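Long-range contacts in GTP-binding protein (Sulfolobus solfataricus P2, PDB 2QTF), which hydrolyses GTP as an HflX-family GTPase that associates with the 50S ribosomal subunit and may act in protein synthesis or ribosome biogenesis: residues E271-F282 against L315-Y324; I221-M229 against R345-S356. All blocks are in the same frame, centred on the assembly; numbering follows the deposited sequence.

Overall arrangement
Both interactions lie in the HflX-type G domain yet share no segment: their centres are about 26 Å apart and their nearest atoms about 9 Å, without touching. Both are partly buried. Interaction 1 joins neighbouring helices 271-288 and 309-323 almost wholly through apolar and aromatic side chains, with no hydrogen bond between them; Leu274, Leu278 and Phe282 are buried, while Glu271, Gln279 and Leu323 are exposed. Interaction 2 sets the C-terminal helix 341-355 across the hairpin at one edge of the sheet; a buried isoleucine-alanine part gives way to an exposed, water-bridged turn of amides and arginines. Along the chain, interaction 1 is nested inside the loop that interaction 2 closes.

Interaction 1. Residues E271-F282 against L315-Y324; sequences ENLLIETLQSSF and LVEKLSKELY
With CG anti to the carbonyl carbon (chi1 -78°), Leu278 reaches across to helix 309-323 and divides its methyls: CD1 lies 3.9 Å from Leu319 CD2, CD2 3.5 Å from Ser320 OG. Leu319 places CG anti to its backbone N, which sends CD2 between Leu278 and Ile275, 3.7 Å from Ile275 CG2. Toward the N-terminal end, Val316 CG2 meets Leu274 CG at 3.9 Å, and Leu315 CD2 lies against exposed Glu271, touching both CG and carboxylate OE1. At the other end Ser320 OG stands at the edge of the Phe282 ring, Leu323 CD1 is 3.8 Å from Phe282 CD2, and Tyr324 CB is 3.5 Å from Phe282 CD1. The Phe282 and Tyr324 planes differ by 23°, but with centroids 5.7 Å apart the rings hardly stack. Ser320 OG is satisfied within its own helix by Val316 O, 2.6 Å away, so it can face apolar neighbours. The segments run roughly parallel at -28°, side by side on one sheet face, because their helices are the crossovers of successive beta-alpha-beta units of the P-loop GTPase fold: Leu274 and Leu278 touch Ile265 of strand 260-266, Val316 and Ser320 Val297 of strand 295-300, and Phe282 Ile327 of strand 327-332.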
loop_
_atom_site.group_PDB
_atom_site.type_symbol
_atom_site.label_atom_id
_atom_site.label_comp_id
_atom_site.label_asym_id
_atom_site.label_seq_id
_atom_site.Cartn_x
_atom_site.Cartn_y
_atom_site.Cartn_z
ATOM N N GLU A 271 -9.203 21.679 -3.381
ATOM C CA GLU A 271 -8.040 22.228 -4.100
ATOM C C GLU A 271 -6.777 22.291 -3.284
ATOM O O GLU A 271 -5.747 21.914 -3.791
ATOM C CB GLU A 271 -8.312 23.559 -4.887
ATOM C CG GLU A 271 -9.211 23.218 -6.203
ATOM C CD GLU A 271 -9.657 24.421 -7.102
ATOM O OE1 GLU A 271 -8.816 24.947 -7.907
ATOM O OE2 GLU A 271 -10.883 24.800 -7.037
ATOM N N ASN A 272 -6.845 22.682 -2.018
ATOM C CA ASN A 272 -5.604 22.786 -1.222
ATOM C C ASN A 272 -4.992 21.389 -0.909
ATOM O O ASN A 272 -3.791 21.216 -0.977
ATOM C CB ASN A 272 -5.790 23.700 0.035
ATOM C CG ASN A 272 -6.112 25.255 -0.372
ATOM O OD1 ASN A 272 -7.060 25.869 0.145
ATOM N ND2 ASN A 272 -5.356 25.809 -1.332
ATOM N N LEU A 273 -5.833 20.417 -0.584
ATOM C CA LEU A 273 -5.403 19.046 -0.344
ATOM C C LEU A 273 -4.879 18.401 -1.661
ATOM O O LEU A 273 -3.947 17.612 -1.656
ATOM C CB LEU A 273 -6.525 18.221 0.289
ATOM C CG LEU A 273 -6.211 16.788 0.774
ATOM C CD1 LEU A 273 -4.957 16.666 1.681
ATOM C CD2 LEU A 273 -7.371 16.152 1.456
ATOM N N LEU A 274 -5.498 18.722 -2.777
ATOM C CA LEU A 274 -5.061 18.179 -4.060
ATOM C C LEU A 274 -3.668 18.705 -4.288
ATOM O O LEU A 274 -2.721 18.006 -4.715
ATOM C CB LEU A 274 -6.053 18.710 -5.127
ATOM C CG LEU A 274 -6.389 18.036 -6.409
ATOM C CD1 LEU A 274 -6.351 16.469 -6.306
ATOM C CD2 LEU A 274 -7.719 18.620 -6.949
ATOM N N ILE A 275 -3.473 19.977 -3.954
ATOM C CA ILE A 275 -2.136 20.549 -4.212
ATOM C C ILE A 275 -1.061 19.845 -3.362
ATOM O O ILE A 275 0.017 19.514 -3.830
ATOM C CB ILE A 275 -2.117 22.084 -3.889
ATOM C CG1 ILE A 275 -2.874 22.871 -4.973
ATOM C CG2 ILE A 275 -0.667 22.601 -3.786
ATOM C CD1 ILE A 275 -3.251 24.256 -4.490
ATOM N N GLU A 276 -1.368 19.713 -2.102
ATOM C CA GLU A 276 -0.482 19.046 -1.119
ATOM C C GLU A 276 -0.234 17.611 -1.558
ATOM O O GLU A 276 0.878 17.113 -1.475
ATOM C CB GLU A 276 -1.168 18.981 0.268
ATOM C CG GLU A 276 -1.397 20.372 0.969
ATOM C CD GLU A 276 -2.132 20.181 2.363
ATOM O OE1 GLU A 276 -1.987 19.032 2.907
ATOM O OE2 GLU A 276 -2.853 21.140 2.905
ATOM N N THR A 277 -1.283 16.903 -1.953
ATOM C CA THR A 277 -1.079 15.465 -2.373
ATOM C C THR A 277 -0.116 15.342 -3.576
ATOM O O THR A 277 0.790 14.494 -3.644
ATOM C CB THR A 277 -2.453 14.813 -2.635
ATOM O OG1 THR A 277 -3.195 14.975 -1.434
ATOM C CG2 THR A 277 -2.330 13.297 -2.827
ATOM N N LEU A 278 -0.309 16.219 -4.545
ATOM C CA LEU A 278 0.608 16.293 -5.690
ATOM C C LEU A 278 1.941 16.708 -5.311
ATOM O O LEU A 278 2.915 16.153 -5.752
ATOM C CB LEU A 278 0.063 17.262 -6.787
ATOM C CG LEU A 278 -1.053 16.814 -7.740
ATOM C CD1 LEU A 278 -1.411 18.028 -8.538
ATOM C CD2 LEU A 278 -0.530 15.760 -8.759
ATOM N N GLN A 279 2.059 17.749 -4.498
ATOM C CA GLN A 279 3.423 18.090 -4.094
ATOM C C GLN A 279 4.099 16.950 -3.334
ATOM O O GLN A 279 5.241 16.674 -3.621
ATOM C CB GLN A 279 3.477 19.432 -3.272
ATOM C CG GLN A 279 3.240 20.677 -4.121
ATOM C CD GLN A 279 2.822 21.834 -3.261
ATOM O OE1 GLN A 279 2.322 21.623 -2.124
ATOM N NE2 GLN A 279 2.978 23.080 -3.808
ATOM N N SER A 280 3.431 16.272 -2.416
ATOM C CA SER A 280 4.137 15.097 -1.765
ATOM C C SER A 280 4.383 13.967 -2.711
ATOM O O SER A 280 5.371 13.282 -2.565
ATOM C CB SER A 280 3.344 14.408 -0.584
ATOM O OG SER A 280 2.775 15.442 0.219
ATOM N N SER A 281 3.402 13.645 -3.583
ATOM C CA SER A 281 3.598 12.483 -4.546
ATOM C C SER A 281 4.880 12.685 -5.306
ATOM O O SER A 281 5.730 11.764 -5.428
ATOM C CB SER A 281 2.408 12.364 -5.521
ATOM O OG SER A 281 1.233 12.089 -4.795
ATOM N N PHE A 282 5.046 13.888 -5.869
ATOM C CA PHE A 282 6.280 14.144 -6.664
ATOM C C PHE A 282 7.546 14.283 -5.856
ATOM O O PHE A 282 8.631 13.872 -6.297
ATOM C CB PHE A 282 6.061 15.398 -7.601
ATOM C CG PHE A 282 5.137 15.107 -8.803
ATOM C CD1 PHE A 282 5.561 14.201 -9.790
ATOM C CD2 PHE A 282 3.863 15.636 -8.865
ATOM C CE1 PHE A 282 4.730 13.856 -10.889
ATOM C CE2 PHE A 282 3.018 15.297 -9.956
ATOM C CZ PHE A 282 3.474 14.438 -10.988
ATOM N N LEU A 315 -5.832 22.716 -12.770
ATOM C CA LEU A 315 -4.913 22.775 -11.591
ATOM C C LEU A 315 -3.887 21.631 -11.540
ATOM O O LEU A 315 -2.677 21.829 -11.499
ATOM C CB LEU A 315 -5.760 22.714 -10.323
ATOM C CG LEU A 315 -4.984 22.678 -8.995
ATOM C CD1 LEU A 315 -3.976 23.788 -8.916
ATOM C CD2 LEU A 315 -5.975 22.760 -7.808
ATOM N N VAL A 316 -4.399 20.399 -11.585
ATOM C CA VAL A 316 -3.505 19.204 -11.587
ATOM C C VAL A 316 -2.542 19.190 -12.733
ATOM O O VAL A 316 -1.342 18.882 -12.583
ATOM C CB VAL A 316 -4.377 17.888 -11.485
ATOM C CG1 VAL A 316 -3.546 16.625 -11.657
ATOM C CG2 VAL A 316 -5.175 17.884 -10.164
ATOM N N GLU A 317 -3.033 19.505 -13.924
ATOM C CA GLU A 317 -2.139 19.469 -15.039
ATOM C C GLU A 317 -1.064 20.549 -14.922
ATOM O O GLU A 317 0.094 20.267 -15.137
ATOM C CB GLU A 317 -2.911 19.671 -16.375
ATOM C CG GLU A 317 -1.909 19.580 -17.471
ATOM C CD GLU A 317 -2.518 19.636 -18.862
ATOM O OE1 GLU A 317 -3.292 18.705 -19.181
ATOM O OE2 GLU A 317 -2.187 20.597 -19.630
ATOM N N LYS A 318 -1.455 21.791 -14.608
ATOM C CA LYS A 318 -0.422 22.882 -14.449
ATOM C C LYS A 318 0.570 22.528 -13.351
ATOM O O LYS A 318 1.798 22.607 -13.540
ATOM C CB LYS A 318 -1.146 24.193 -14.122
ATOM C CG LYS A 318 -1.925 24.742 -15.396
ATOM C CD LYS A 318 -2.923 25.947 -15.077
ATOM C CE LYS A 318 -2.911 26.943 -16.270
ATOM N NZ LYS A 318 -3.006 28.358 -15.703
ATOM N N LEU A 319 0.072 22.050 -12.202
ATOM C CA LEU A 319 1.022 21.784 -11.087
ATOM C C LEU A 319 1.947 20.606 -11.357
ATOM O O LEU A 319 3.191 20.650 -11.089
ATOM C CB LEU A 319 0.282 21.704 -9.749
ATOM C CG LEU A 319 1.064 21.507 -8.423
ATOM C CD1 LEU A 319 2.189 22.587 -8.203
ATOM C CD2 LEU A 319 0.167 21.380 -7.230
ATOM N N SER A 320 1.379 19.522 -11.923
ATOM C CA SER A 320 2.179 18.346 -12.230
ATOM C C SER A 320 3.344 18.726 -13.167
ATOM O O SER A 320 4.511 18.280 -12.988
ATOM C CB SER A 320 1.272 17.248 -12.875
ATOM O OG SER A 320 0.193 16.889 -11.946
ATOM N N LYS A 321 3.050 19.554 -14.182
ATOM C CA LYS A 321 4.141 19.927 -15.130
ATOM C C LYS A 321 5.096 20.918 -14.496
ATOM O O LYS A 321 6.288 20.950 -14.878
ATOM C CB LYS A 321 3.611 20.519 -16.457
ATOM C CG LYS A 321 2.914 19.463 -17.333
ATOM C CD LYS A 321 2.028 20.046 -18.497
ATOM C CE LYS A 321 1.560 18.912 -19.403
ATOM N NZ LYS A 321 0.690 19.382 -20.555
ATOM N N GLU A 322 4.620 21.712 -13.543
ATOM C CA GLU A 322 5.595 22.489 -12.765
ATOM C C GLU A 322 6.533 21.623 -11.912
ATOM O O GLU A 322 7.700 21.991 -11.696
ATOM C CB GLU A 322 4.903 23.484 -11.869
ATOM C CG GLU A 322 4.359 24.648 -12.667
ATOM C CD GLU A 322 3.659 25.656 -11.771
ATOM O OE1 GLU A 322 2.939 26.552 -12.305
ATOM O OE2 GLU A 322 3.819 25.531 -10.530
ATOM N N LEU A 323 6.028 20.495 -11.395
ATOM C CA LEU A 323 6.808 19.658 -10.499
ATOM C C LEU A 323 7.661 18.638 -11.143
ATOM O O LEU A 323 8.628 18.187 -10.530
ATOM C CB LEU A 323 5.930 18.992 -9.420
ATOM C CG LEU A 323 5.128 19.982 -8.592
ATOM C CD1 LEU A 323 3.927 19.339 -7.891
ATOM C CD2 LEU A 323 6.046 20.642 -7.555
ATOM N N TYR A 324 7.335 18.214 -12.367
ATOM C CA TYR A 324 8.029 17.071 -12.941
ATOM C C TYR A 324 8.015 17.156 -14.492
ATOM O O TYR A 324 7.011 17.579 -15.104
ATOM C CB TYR A 324 7.349 15.755 -12.427
ATOM C CG TYR A 324 7.970 14.476 -12.921
ATOM C CD1 TYR A 324 8.987 13.818 -12.174
ATOM C CD2 TYR A 324 7.545 13.895 -14.120
ATOM C CE1 TYR A 324 9.576 12.635 -12.660
ATOM C CE2 TYR A 324 8.123 12.751 -14.604
ATOM C CZ TYR A 324 9.129 12.123 -13.874
ATOM O OH TYR A 324 9.687 10.974 -14.346
#

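Interaction 2. Residues I221-M229 against R345-S356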
loop_
_atom_site.group_PDB
_atom_site.type_symbol
_atom_site.label_atom_id
_atom_site.label_comp_id
_atom_site.label_asym_id
_atom_site.label_seq_id
_atom_site.Cartn_x
_atom_site.Cartn_y
_atom_site.Cartn_z
ATOM N N ILE A 221 -1.242 -7.253 -20.268
ATOM C CA ILE A 221 -2.449 -7.131 -21.048
ATOM C C ILE A 221 -2.163 -6.702 -22.477
ATOM O O ILE A 221 -1.185 -5.946 -22.747
ATOM C CB ILE A 221 -3.511 -6.117 -20.459
ATOM C CG1 ILE A 221 -2.910 -4.757 -20.304
ATOM C CG2 ILE A 221 -3.973 -6.558 -19.018
ATOM C CD1 ILE A 221 -3.993 -3.708 -20.103
ATOM N N PRO A 222 -3.036 -7.158 -23.399
ATOM C CA PRO A 222 -2.956 -6.744 -24.798
ATOM C C PRO A 222 -3.745 -5.448 -24.985
ATOM O O PRO A 222 -4.846 -5.342 -24.413
ATOM C CB PRO A 222 -3.649 -7.929 -25.504
ATOM C CG PRO A 222 -4.723 -8.442 -24.537
ATOM C CD PRO A 222 -4.081 -8.194 -23.142
ATOM N N ILE A 223 -3.204 -4.446 -25.645
ATOM C CA ILE A 223 -4.007 -3.326 -26.053
ATOM C C ILE A 223 -3.706 -3.137 -27.540
ATOM O O ILE A 223 -2.579 -3.030 -27.909
ATOM C CB ILE A 223 -3.717 -2.017 -25.272
ATOM C CG1 ILE A 223 -4.024 -2.237 -23.779
ATOM C CG2 ILE A 223 -4.638 -0.890 -25.819
ATOM C CD1 ILE A 223 -3.629 -0.913 -22.785
ATOM N N ASN A 224 -4.727 -3.243 -28.395
ATOM C CA ASN A 224 -4.490 -3.323 -29.828
ATOM C C ASN A 224 -3.502 -4.434 -30.149
ATOM O O ASN A 224 -3.732 -5.548 -29.772
ATOM C CB ASN A 224 -4.072 -1.945 -30.390
ATOM C CG ASN A 224 -5.143 -0.882 -30.125
ATOM O OD1 ASN A 224 -6.374 -1.207 -30.171
ATOM N ND2 ASN A 224 -4.715 0.331 -29.665
ATOM N N ASN A 225 -2.393 -4.111 -30.742
ATOM C CA ASN A 225 -1.409 -5.124 -31.095
ATOM C C ASN A 225 -0.204 -5.087 -30.143
ATOM O O ASN A 225 0.848 -5.550 -30.521
ATOM C CB ASN A 225 -0.921 -4.837 -32.521
ATOM C CG ASN A 225 -0.343 -3.427 -32.672
ATOM O OD1 ASN A 225 -0.648 -2.502 -31.895
ATOM N ND2 ASN A 225 0.500 -3.244 -33.700
ATOM N N ARG A 226 -0.326 -4.507 -28.959
ATOM C CA ARG A 226 0.843 -4.413 -28.068
ATOM C C ARG A 226 0.548 -5.073 -26.773
ATOM O O ARG A 226 -0.597 -5.015 -26.272
ATOM C CB ARG A 226 1.223 -2.976 -27.785
ATOM C CG ARG A 226 1.865 -2.364 -28.979
ATOM C CD ARG A 226 2.373 -0.992 -28.629
ATOM N NE ARG A 226 2.594 -0.253 -29.873
ATOM C CZ ARG A 226 3.749 -0.216 -30.502
ATOM N NH1 ARG A 226 4.792 -0.857 -29.982
ATOM N NH2 ARG A 226 3.867 0.471 -31.632
ATOM N N LYS A 227 1.574 -5.691 -26.201
ATOM C CA LYS A 227 1.432 -6.346 -24.915
ATOM C C LYS A 227 2.112 -5.399 -23.902
ATOM O O LYS A 227 3.199 -4.900 -24.211
ATOM C CB LYS A 227 2.061 -7.745 -25.047
ATOM C CG LYS A 227 2.164 -8.543 -23.789
ATOM C CD LYS A 227 2.560 -10.073 -24.052
ATOM C CE LYS A 227 2.770 -10.819 -22.669
ATOM N NZ LYS A 227 3.408 -12.191 -22.806
ATOM N N ILE A 228 1.445 -5.070 -22.763
ATOM C CA ILE A 228 1.940 -4.114 -21.747
ATOM C C ILE A 228 1.891 -4.766 -20.390
ATOM O O ILE A 228 0.879 -5.411 -20.085
ATOM C CB ILE A 228 1.085 -2.806 -21.709
ATOM C CG1 ILE A 228 1.185 -2.133 -23.087
ATOM C CG2 ILE A 228 1.514 -1.838 -20.605
ATOM C CD1 ILE A 228 -0.133 -1.728 -23.722
ATOM N N MET A 229 2.980 -4.648 -19.636
ATOM C CA MET A 229 3.083 -5.208 -18.258
ATOM C C MET A 229 2.596 -4.126 -17.239
ATOM O O MET A 229 3.219 -3.061 -17.098
ATOM C CB MET A 229 4.539 -5.632 -17.938
ATOM C CG MET A 229 4.668 -6.307 -16.500
ATOM S SD MET A 229 3.593 -7.716 -16.342
ATOM C CE MET A 229 4.379 -9.062 -17.186
ATOM N N ARG A 345 -7.368 3.597 -21.643
ATOM C CA ARG A 345 -6.818 2.611 -22.625
ATOM C C ARG A 345 -6.036 3.195 -23.742
ATOM O O ARG A 345 -4.918 2.760 -23.983
ATOM C CB ARG A 345 -8.010 1.710 -23.183
ATOM C CG ARG A 345 -7.566 0.651 -24.289
ATOM C CD ARG A 345 -8.866 -0.061 -24.844
ATOM N NE ARG A 345 -8.479 -0.970 -25.933
ATOM C CZ ARG A 345 -8.245 -0.557 -27.142
ATOM N NH1 ARG A 345 -8.423 0.747 -27.409
ATOM N NH2 ARG A 345 -7.914 -1.444 -28.080
ATOM N N ASP A 346 -6.594 4.161 -24.514
ATOM C CA ASP A 346 -5.893 4.730 -25.604
ATOM C C ASP A 346 -4.579 5.460 -25.173
ATOM O O ASP A 346 -3.566 5.452 -25.886
ATOM C CB ASP A 346 -6.748 5.752 -26.287
ATOM C CG ASP A 346 -7.953 5.092 -27.074
ATOM O OD1 ASP A 346 -7.801 3.892 -27.349
ATOM O OD2 ASP A 346 -8.959 5.789 -27.293
ATOM N N LYS A 347 -4.636 6.150 -24.053
ATOM C CA LYS A 347 -3.384 6.814 -23.595
ATOM C C LYS A 347 -2.293 5.809 -23.168
ATOM O O LYS A 347 -1.139 6.019 -23.479
ATOM C CB LYS A 347 -3.656 7.764 -22.437
ATOM C CG LYS A 347 -4.551 8.910 -22.865
ATOM C CD LYS A 347 -3.697 9.887 -23.729
ATOM C CE LYS A 347 -4.630 10.998 -24.335
ATOM N NZ LYS A 347 -3.616 11.880 -24.888
ATOM N N ILE A 348 -2.663 4.715 -22.555
ATOM C CA ILE A 348 -1.689 3.649 -22.269
ATOM C C ILE A 348 -1.082 3.025 -23.507
ATOM O O ILE A 348 0.138 2.857 -23.627
ATOM C CB ILE A 348 -2.342 2.581 -21.413
ATOM C CG1 ILE A 348 -2.521 3.188 -19.970
ATOM C CG2 ILE A 348 -1.430 1.357 -21.328
ATOM C CD1 ILE A 348 -3.451 2.343 -19.161
ATOM N N TYR A 349 -1.938 2.749 -24.496
ATOM C CA TYR A 349 -1.410 2.368 -25.817
ATOM C C TYR A 349 -0.443 3.427 -26.390
ATOM O O TYR A 349 0.637 3.124 -26.926
ATOM C CB TYR A 349 -2.581 2.107 -26.861
ATOM C CG TYR A 349 -2.010 1.595 -28.176
ATOM C CD1 TYR A 349 -1.564 0.247 -28.279
ATOM C CD2 TYR A 349 -1.925 2.414 -29.272
ATOM C CE1 TYR A 349 -1.031 -0.247 -29.486
ATOM C CE2 TYR A 349 -1.400 1.947 -30.506
ATOM C CZ TYR A 349 -0.962 0.625 -30.593
ATOM O OH TYR A 349 -0.438 0.177 -31.771
ATOM N N GLN A 350 -0.801 4.678 -26.338
ATOM C CA GLN A 350 0.059 5.666 -26.966
ATOM C C GLN A 350 1.377 5.769 -26.192
ATOM O O GLN A 350 2.432 6.003 -26.748
ATOM C CB GLN A 350 -0.571 7.047 -26.918
ATOM C CG GLN A 350 -1.807 7.358 -27.833
ATOM C CD GLN A 350 -2.617 8.619 -27.330
ATOM O OE1 GLN A 350 -2.015 9.611 -26.833
ATOM N NE2 GLN A 350 -3.969 8.552 -27.427
ATOM N N LEU A 351 1.309 5.614 -24.867
ATOM C CA LEU A 351 2.558 5.643 -24.043
ATOM C C LEU A 351 3.413 4.450 -24.436
ATOM O O LEU A 351 4.621 4.566 -24.611
ATOM C CB LEU A 351 2.150 5.570 -22.551
ATOM C CG LEU A 351 3.236 5.472 -21.450
ATOM C CD1 LEU A 351 4.307 6.551 -21.649
ATOM C CD2 LEU A 351 2.366 5.704 -20.108
ATOM N N ALA A 352 2.783 3.303 -24.583
ATOM C CA ALA A 352 3.474 2.029 -24.881
ATOM C C ALA A 352 4.165 2.112 -26.276
ATOM O O ALA A 352 5.337 1.713 -26.455
ATOM C CB ALA A 352 2.547 0.821 -24.768
ATOM N N THR A 353 3.479 2.756 -27.207
ATOM C CA THR A 353 4.026 3.104 -28.531
ATOM C C THR A 353 5.179 4.095 -28.405
ATOM O O THR A 353 6.252 3.841 -28.959
ATOM C CB THR A 353 2.908 3.731 -29.436
ATOM O OG1 THR A 353 1.843 2.766 -29.523
ATOM C CG2 THR A 353 3.456 3.984 -30.828
ATOM N N GLN A 354 4.987 5.213 -27.688
ATOM C CA GLN A 354 6.124 6.083 -27.424
ATOM C C GLN A 354 7.390 5.389 -26.839
ATOM O O GLN A 354 8.537 5.631 -27.309
ATOM C CB GLN A 354 5.719 7.287 -26.609
ATOM C CG GLN A 354 6.898 8.104 -26.107
ATOM C CD GLN A 354 6.435 9.292 -25.276
ATOM O OE1 GLN A 354 5.580 10.068 -25.706
ATOM N NE2 GLN A 354 6.993 9.440 -24.087
ATOM N N LEU A 355 7.193 4.506 -25.862
ATOM C CA LEU A 355 8.288 3.826 -25.257
ATOM C C LEU A 355 8.981 2.946 -26.291
ATOM O O LEU A 355 10.204 2.863 -26.297
ATOM C CB LEU A 355 7.816 2.969 -24.084
ATOM C CG LEU A 355 7.340 3.857 -22.895
ATOM C CD1 LEU A 355 6.605 2.987 -21.900
ATOM C CD2 LEU A 355 8.549 4.628 -22.291
ATOM N N SER A 356 8.189 2.200 -27.061
ATOM C CA SER A 356 8.745 1.259 -28.000
ATOM C C SER A 356 9.340 2.051 -29.130
ATOM O O SER A 356 10.538 1.938 -29.342
ATOM C CB SER A 356 7.682 0.345 -28.527
ATOM O OG SER A 356 7.080 1.063 -29.606
HETATM O O HOH W 1 -7.351 -4.464 -27.526
HETATM O O HOH W 2 -5.712 2.857 -28.981
HETATM O O HOH W 3 1.492 -0.571 -34.525
#
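Ile223 and Ile228 press from the hairpin onto the helix and form the tight, buried part of the contact. Ile223 CD1 is only 3.5 Å from Ile348 CG2, closer than usual for two carbons, while Ile228 CG1 packs on Ala352 CB at 3.7 Å. Toward the turn the chemistry becomes polar. Tyr349, its CG anti to the backbone N (chi1 -175°), lays its ring against the type II' turn from Ile223 to Arg226. Asn224 ND2 sits over the centre of one face, 3.3 Å above the plane, with its amide steeply inclined to the ring; Thr353 OG1 lies over the rim of the opposite face. The phenol OH donates to Asn225 OD1 at 2.7 Å, in the carbonyl plane and on a lone pair. Replacing Tyr349 with an alanine is likely to leave Asn225 OD1 without this donor and to open a gap under the Asn224 amide. On the solvent side the hold is looser: Arg345 NH2 bonds Asn224 OD1 at 2.6 Å, but from above the carbonyl plane and bent to 137° at the hydrogen, and waters bridge Asn224 N to Arg345 and Asn224 ND2 to Asp346. Arg226 crosses Tyr349 toward the C-terminal end of the helix, its CD 3.6 Å from Tyr349 CE1, its guanidinium face over Thr353 CA and NH1 3.0 Å from Ser356 OG. Arg345 also pairs with Glu342 one turn earlier. The helix crosses both strands nearly at right angles, lying over the hairpin at one edge of the sheet and over the inner strand 181-185, where Ile228 and Ile348 both touch Ile182, while Leu351 and Gln354 extend the packing to Phe328 of strand 327-332, the outermost strand at the other edge.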